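Long-range contacts in TbpB (Actinobacillus pleuropneumoniae, PDB 3HOL), which probably binds host transferrin at the bacterial surface as a lipoprotein receptor component, so that its iron can be acquired: residues L28-K33 with S47-I52; I301-K306 with E321-T326. One frame throughout, in Å; residues are numbered along the deposited sequence.

Contact 1. Residues L28-K33 with S47-I52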
loop_
_atom_site.group_PDB
_atom_site.type_symbol
_atom_site.label_atom_id
_atom_site.label_comp_id
_atom_site.label_asym_id
_atom_site.label_seq_id
_atom_site.Cartn_x
_atom_site.Cartn_y
_atom_site.Cartn_z
ATOM N N LEU A 28 -6.403 2.800 -1.264
ATOM C CA LEU A 28 -7.150 1.703 -0.649
ATOM C C LEU A 28 -8.308 1.328 -1.556
ATOM O O LEU A 28 -8.690 0.153 -1.639
ATOM C CB LEU A 28 -7.624 2.020 0.784
ATOM C CG LEU A 28 -6.499 2.149 1.825
ATOM C CD1 LEU A 28 -7.100 2.373 3.225
ATOM C CD2 LEU A 28 -5.605 0.903 1.831
ATOM N N GLY A 29 -8.893 2.333 -2.204
ATOM C CA GLY A 29 -10.064 2.091 -3.049
ATOM C C GLY A 29 -10.444 3.314 -3.866
ATOM O O GLY A 29 -9.811 4.376 -3.738
ATOM N N TYR A 30 -11.436 3.130 -4.745
ATOM C CA TYR A 30 -11.969 4.221 -5.555
ATOM C C TYR A 30 -13.475 4.095 -5.699
ATOM O O TYR A 30 -14.004 2.968 -5.735
ATOM C CB TYR A 30 -11.368 4.168 -6.959
ATOM C CG TYR A 30 -9.922 4.646 -7.008
ATOM C CD1 TYR A 30 -9.621 6.007 -7.006
ATOM C CD2 TYR A 30 -8.856 3.728 -7.021
ATOM C CE1 TYR A 30 -8.303 6.473 -7.052
ATOM C CE2 TYR A 30 -7.511 4.195 -7.080
ATOM C CZ TYR A 30 -7.256 5.550 -7.072
ATOM O OH TYR A 30 -5.955 6.008 -7.132
ATOM N N VAL A 31 -14.140 5.229 -5.935
ATOM C CA VAL A 31 -15.602 5.226 -6.119
ATOM C C VAL A 31 -16.004 6.265 -7.167
ATOM O O VAL A 31 -15.400 7.327 -7.242
ATOM C CB VAL A 31 -16.352 5.475 -4.763
ATOM C CG1 VAL A 31 -15.857 6.734 -4.085
ATOM C CG2 VAL A 31 -17.917 5.511 -4.957
ATOM N N VAL A 32 -16.983 5.943 -8.004
ATOM C CA VAL A 32 -17.467 6.893 -8.978
ATOM C C VAL A 32 -18.986 6.975 -8.954
ATOM O O VAL A 32 -19.677 5.973 -8.675
ATOM C CB VAL A 32 -16.954 6.580 -10.414
ATOM C CG1 VAL A 32 -17.721 5.429 -11.100
ATOM C CG2 VAL A 32 -17.025 7.835 -11.283
ATOM N N LYS A 33 -19.488 8.184 -9.237
ATOM C CA LYS A 33 -20.919 8.420 -9.473
ATOM C C LYS A 33 -21.382 7.920 -10.844
ATOM O O LYS A 33 -20.671 8.060 -11.872
ATOM C CB LYS A 33 -21.220 9.898 -9.339
ATOM C CG LYS A 33 -22.694 10.197 -9.288
ATOM C CD LYS A 33 -22.991 11.659 -8.840
ATOM C CE LYS A 33 -22.111 12.678 -9.542
ATOM N NZ LYS A 33 -21.870 12.358 -10.974
ATOM N N SER A 47 -16.533 10.429 -15.000
ATOM C CA SER A 47 -15.637 11.493 -14.549
ATOM C C SER A 47 -15.705 11.571 -13.039
ATOM O O SER A 47 -16.590 10.973 -12.411
ATOM C CB SER A 47 -16.046 12.848 -15.167
ATOM O OG SER A 47 -17.186 13.311 -14.478
ATOM N N ASP A 48 -14.770 12.315 -12.453
ATOM C CA ASP A 48 -14.768 12.610 -11.023
ATOM C C ASP A 48 -14.623 11.346 -10.192
ATOM O O ASP A 48 -15.303 11.179 -9.204
ATOM C CB ASP A 48 -16.043 13.352 -10.581
ATOM C CG ASP A 48 -16.145 14.732 -11.175
ATOM O OD1 ASP A 48 -15.089 15.385 -11.325
ATOM O OD2 ASP A 48 -17.282 15.164 -11.489
ATOM N N ILE A 49 -13.721 10.471 -10.595
ATOM C CA ILE A 49 -13.419 9.285 -9.787
ATOM C C ILE A 49 -12.772 9.734 -8.461
ATOM O O ILE A 49 -11.885 10.595 -8.472
ATOM C CB ILE A 49 -12.495 8.342 -10.544
ATOM C CG1 ILE A 49 -13.190 7.866 -11.845
ATOM C CG2 ILE A 49 -12.159 7.171 -9.651
ATOM C CD1 ILE A 49 -12.252 7.296 -12.895
ATOM N N GLU A 50 -13.208 9.178 -7.333
ATOM C CA GLU A 50 -12.766 9.686 -6.040
ATOM C C GLU A 50 -12.025 8.614 -5.292
ATOM O O GLU A 50 -12.418 7.423 -5.314
ATOM C CB GLU A 50 -13.954 10.063 -5.171
ATOM C CG GLU A 50 -14.943 11.021 -5.762
ATOM C CD GLU A 50 -16.023 11.389 -4.743
ATOM O OE1 GLU A 50 -16.427 10.514 -3.939
ATOM O OE2 GLU A 50 -16.443 12.569 -4.728
ATOM N N VAL A 51 -10.960 9.015 -4.617
ATOM C CA VAL A 51 -10.192 8.072 -3.803
ATOM C C VAL A 51 -10.965 7.686 -2.544
ATOM O O VAL A 51 -11.639 8.495 -1.953
ATOM C CB VAL A 51 -8.750 8.615 -3.453
ATOM C CG1 VAL A 51 -8.776 10.027 -2.958
ATOM C CG2 VAL A 51 -8.089 7.770 -2.403
ATOM N N ILE A 52 -10.860 6.430 -2.139
ATOM C CA ILE A 52 -11.340 6.005 -0.837
ATOM C C ILE A 52 -10.159 5.845 0.142
ATOM O O ILE A 52 -9.164 5.171 -0.191
ATOM C CB ILE A 52 -12.073 4.644 -0.951
ATOM C CG1 ILE A 52 -13.336 4.811 -1.797
ATOM C CG2 ILE A 52 -12.459 4.127 0.432
ATOM C CD1 ILE A 52 -14.161 3.518 -2.036
HETATM O O HOH W 1 -6.393 5.413 -0.037
HETATM O O HOH W 2 -19.126 9.920 -13.106
HETATM O O HOH W 3 -17.932 10.580 -8.730
HETATM O O HOH W 4 -19.914 14.229 -11.344
#
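Ile-52 folds its side chain over Gly-29, whose lack of a side chain on this face leaves room for it: Ile-52 CB stands 3.6 Å from Gly-29 C. CG1 lies anti to the carbonyl carbon (chi1 -65°) and the chain is extended beyond it, leading forward along strand 29-33, toward Val-31. CD1 therefore ends 3.7 Å from Tyr-30 O, and CG1 reaches Val-31 CG1 at 3.9 Å. Pro-61 closes over Val-31 and Ile-52, and the same face carries Glu-50, whose aliphatic part runs alongside Val-31 while OE1 is hydrogen-bonded to the hydroxyl of Tyr-62.

Antiparallel backbone bonds hold this tight half. Ile-52 N donates to Gly-29 O almost straight (2.8 Å, 173°), though it sits above the carbonyl plane; the return bond from Gly-29 N to Ile-52 O is weak, and a water bridges Leu-28 N and Ile-52 O beside it. Val-31 and Glu-50 are joined by two good bonds. On the other face the Tyr-30 ring is tilted against Ile-49, CD1 lying 3.8 Å from Ile-49 CG2. Its OH bonds to Glu-25 O, and Lys-249 makes a cation-pi contact with the ring.

Beyond the Val-31/Glu-50 pair the direct bonding ends and water takes over. One water connects Lys-33 N with Asp-48 O, a second joins the carbonyl oxygens of Lys-33 and Ser-47, and a third lies between Lys-33 NZ and Asp-48 OD2, opposite charges 5.4 Å apart. Val-32 CG2, 3.9 Å from Ile-49 CG1, is the last apolar link, both residues resting on Phe-258 of the neighbouring barrel.

Within the chain, strand 50-52 is an outermost strand of a five-stranded antiparallel sheet, consistent with the handle domain that accompanies the N-lobe beta barrel.

Contact 2. Residues I301-K306 with E321-T326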
loop_
_atom_site.group_PDB
_atom_site.type_symbol
_atom_site.label_atom_id
_atom_site.label_comp_id
_atom_site.label_asym_id
_atom_site.label_seq_id
_atom_site.Cartn_x
_atom_site.Cartn_y
_atom_site.Cartn_z
ATOM N N ILE A 301 1.944 7.132 4.595
ATOM C CA ILE A 301 0.514 7.399 4.698
ATOM C C ILE A 301 0.126 7.540 6.159
ATOM O O ILE A 301 0.183 6.582 6.916
ATOM C CB ILE A 301 -0.352 6.281 3.970
ATOM C CG1 ILE A 301 0.157 6.065 2.520
ATOM C CG2 ILE A 301 -1.853 6.629 3.988
ATOM C CD1 ILE A 301 -0.712 5.112 1.636
ATOM N N ILE A 302 -0.306 8.738 6.550
ATOM C CA ILE A 302 -0.710 8.983 7.945
ATOM C C ILE A 302 -2.179 9.326 8.015
ATOM O O ILE A 302 -2.635 10.285 7.368
ATOM C CB ILE A 302 0.116 10.128 8.639
ATOM C CG1 ILE A 302 1.627 9.869 8.557
ATOM C CG2 ILE A 302 -0.381 10.358 10.132
ATOM C CD1 ILE A 302 2.088 8.524 9.129
ATOM N N ASP A 303 -2.910 8.541 8.813
ATOM C CA ASP A 303 -4.350 8.693 8.983
ATOM C C ASP A 303 -5.014 8.967 7.631
ATOM O O ASP A 303 -5.807 9.916 7.489
ATOM C CB ASP A 303 -4.660 9.798 10.015
ATOM C CG ASP A 303 -6.142 9.965 10.268
ATOM O OD1 ASP A 303 -6.886 8.952 10.216
ATOM O OD2 ASP A 303 -6.562 11.118 10.513
ATOM N N GLY A 304 -4.649 8.151 6.641
ATOM C CA GLY A 304 -5.260 8.195 5.314
ATOM C C GLY A 304 -4.588 9.111 4.308
ATOM O O GLY A 304 -4.777 8.938 3.100
ATOM N N LYS A 305 -3.796 10.077 4.780
ATOM C CA LYS A 305 -3.184 11.084 3.883
ATOM C C LYS A 305 -1.720 10.755 3.503
ATOM O O LYS A 305 -0.903 10.402 4.367
ATOM C CB LYS A 305 -3.289 12.482 4.507
ATOM C CG LYS A 305 -2.741 13.670 3.644
ATOM C CD LYS A 305 -3.325 15.022 4.128
ATOM C CE LYS A 305 -2.712 16.242 3.429
ATOM N NZ LYS A 305 -3.094 16.397 1.984
ATOM N N LYS A 306 -1.411 10.882 2.213
ATOM C CA LYS A 306 -0.093 10.588 1.674
ATOM C C LYS A 306 0.893 11.730 1.937
ATOM O O LYS A 306 0.616 12.883 1.582
ATOM C CB LYS A 306 -0.176 10.326 0.162
ATOM C CG LYS A 306 -0.709 8.927 -0.220
ATOM C CD LYS A 306 -0.902 8.745 -1.726
ATOM C CE LYS A 306 -1.375 7.302 -2.044
ATOM N NZ LYS A 306 -1.450 7.024 -3.514
ATOM N N GLU A 321 -1.215 18.964 7.764
ATOM C CA GLU A 321 -2.504 18.947 8.462
ATOM C C GLU A 321 -3.323 17.785 7.964
ATOM O O GLU A 321 -3.533 17.635 6.756
ATOM C CB GLU A 321 -3.302 20.244 8.251
ATOM C CG GLU A 321 -3.294 21.188 9.444
ATOM C CD GLU A 321 -1.991 21.947 9.554
ATOM O OE1 GLU A 321 -1.784 22.649 10.567
ATOM O OE2 GLU A 321 -1.153 21.844 8.629
ATOM N N ILE A 322 -3.758 16.952 8.901
ATOM C CA ILE A 322 -4.536 15.756 8.580
ATOM C C ILE A 322 -5.680 15.645 9.569
ATOM O O ILE A 322 -5.456 15.385 10.756
ATOM C CB ILE A 322 -3.683 14.444 8.619
ATOM C CG1 ILE A 322 -2.321 14.635 7.925
ATOM C CG2 ILE A 322 -4.469 13.297 8.000
ATOM C CD1 ILE A 322 -1.375 13.416 7.983
ATOM N N ASN A 323 -6.900 15.847 9.070
ATOM C CA ASN A 323 -8.116 15.731 9.887
ATOM C C ASN A 323 -8.041 16.623 11.152
ATOM O O ASN A 323 -8.373 16.185 12.269
ATOM C CB ASN A 323 -8.418 14.255 10.246
ATOM C CG ASN A 323 -8.802 13.397 9.018
ATOM O OD1 ASN A 323 -9.919 12.882 8.935
ATOM N ND2 ASN A 323 -7.874 13.224 8.087
ATOM N N GLY A 324 -7.574 17.859 10.953
ATOM C CA GLY A 324 -7.460 18.862 12.020
ATOM C C GLY A 324 -6.408 18.584 13.085
ATOM O O GLY A 324 -6.521 19.062 14.207
ATOM N N LYS A 325 -5.397 17.789 12.743
ATOM C CA LYS A 325 -4.230 17.573 13.609
ATOM C C LYS A 325 -3.008 17.942 12.798
ATOM O O LYS A 325 -2.981 17.737 11.591
ATOM C CB LYS A 325 -4.125 16.117 14.069
ATOM C CG LYS A 325 -5.429 15.548 14.620
ATOM C CD LYS A 325 -5.190 14.405 15.587
ATOM C CE LYS A 325 -6.517 13.849 16.087
ATOM N NZ LYS A 325 -6.419 13.409 17.504
ATOM N N THR A 326 -2.007 18.530 13.443
ATOM C CA THR A 326 -0.835 18.956 12.691
ATOM C C THR A 326 0.304 17.960 12.937
ATOM O O THR A 326 0.917 17.909 14.023
ATOM C CB THR A 326 -0.423 20.394 12.999
ATOM O OG1 THR A 326 0.256 20.411 14.248
ATOM C CG2 THR A 326 -1.639 21.275 13.116
#
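Ile-322 meets Ile-302, Asp-303 and Lys-305 where two beta hairpins of the C-lobe handle domain come together. Each hairpin closes in a type I' turn, Ile-302 to Lys-305 and Ile-322 to Lys-325. No hydrogen bond joins the two; side chains meet one another and backbone carbonyls.

Ile-322 directs CB toward the other hairpin, and there the chain forks. The CG2 branch, anti to the backbone N, faces the turn, 3.6 Å from Ile-302 O, 3.7 Å from Asp-303 O and 3.8 Å from Lys-305 CB. The other branch, CG1, passes Lys-305 CD at 3.9 Å. At the tip CD1 lies 3.7 Å from Ile-302 CB, the two isoleucines crossing at about a right angle, and it also sits against Ile-302 O, which already accepts the bond from Lys-305 N that closes its turn. Ile-302 is backed by Leu-344 of strand 339-346.

Around this isoleucine the contact gives way to exposed polar groups. Lys-305 bends near its end, with CE beside Glu-321 O. Between the turns, Asp-303 OD2 comes to 3.5 Å of Asn-323 ND2 at a poor angle for a hydrogen bond, the carboxylate and amide planes being 50° apart.

Overall arrangement
The two contacts follow one another along the chain and do not touch: their centres lie 19 Å apart and their nearest atoms about 6 Å. Both lie towards the middle of the molecule, about 17 and 16 Å from its centre to theirs. Contact 1 belongs to a sheet packed beside the barrel of residues 119-265, whereas contact 2 joins hairpins within the C-lobe handle domain. The residues just ahead of 28-33 serve both: Glu-25 is bound from contact 1, and Pro-26 O accepts a hydrogen bond from Lys-306 NZ of contact 2, with Lys-306 also packed on Glu-25.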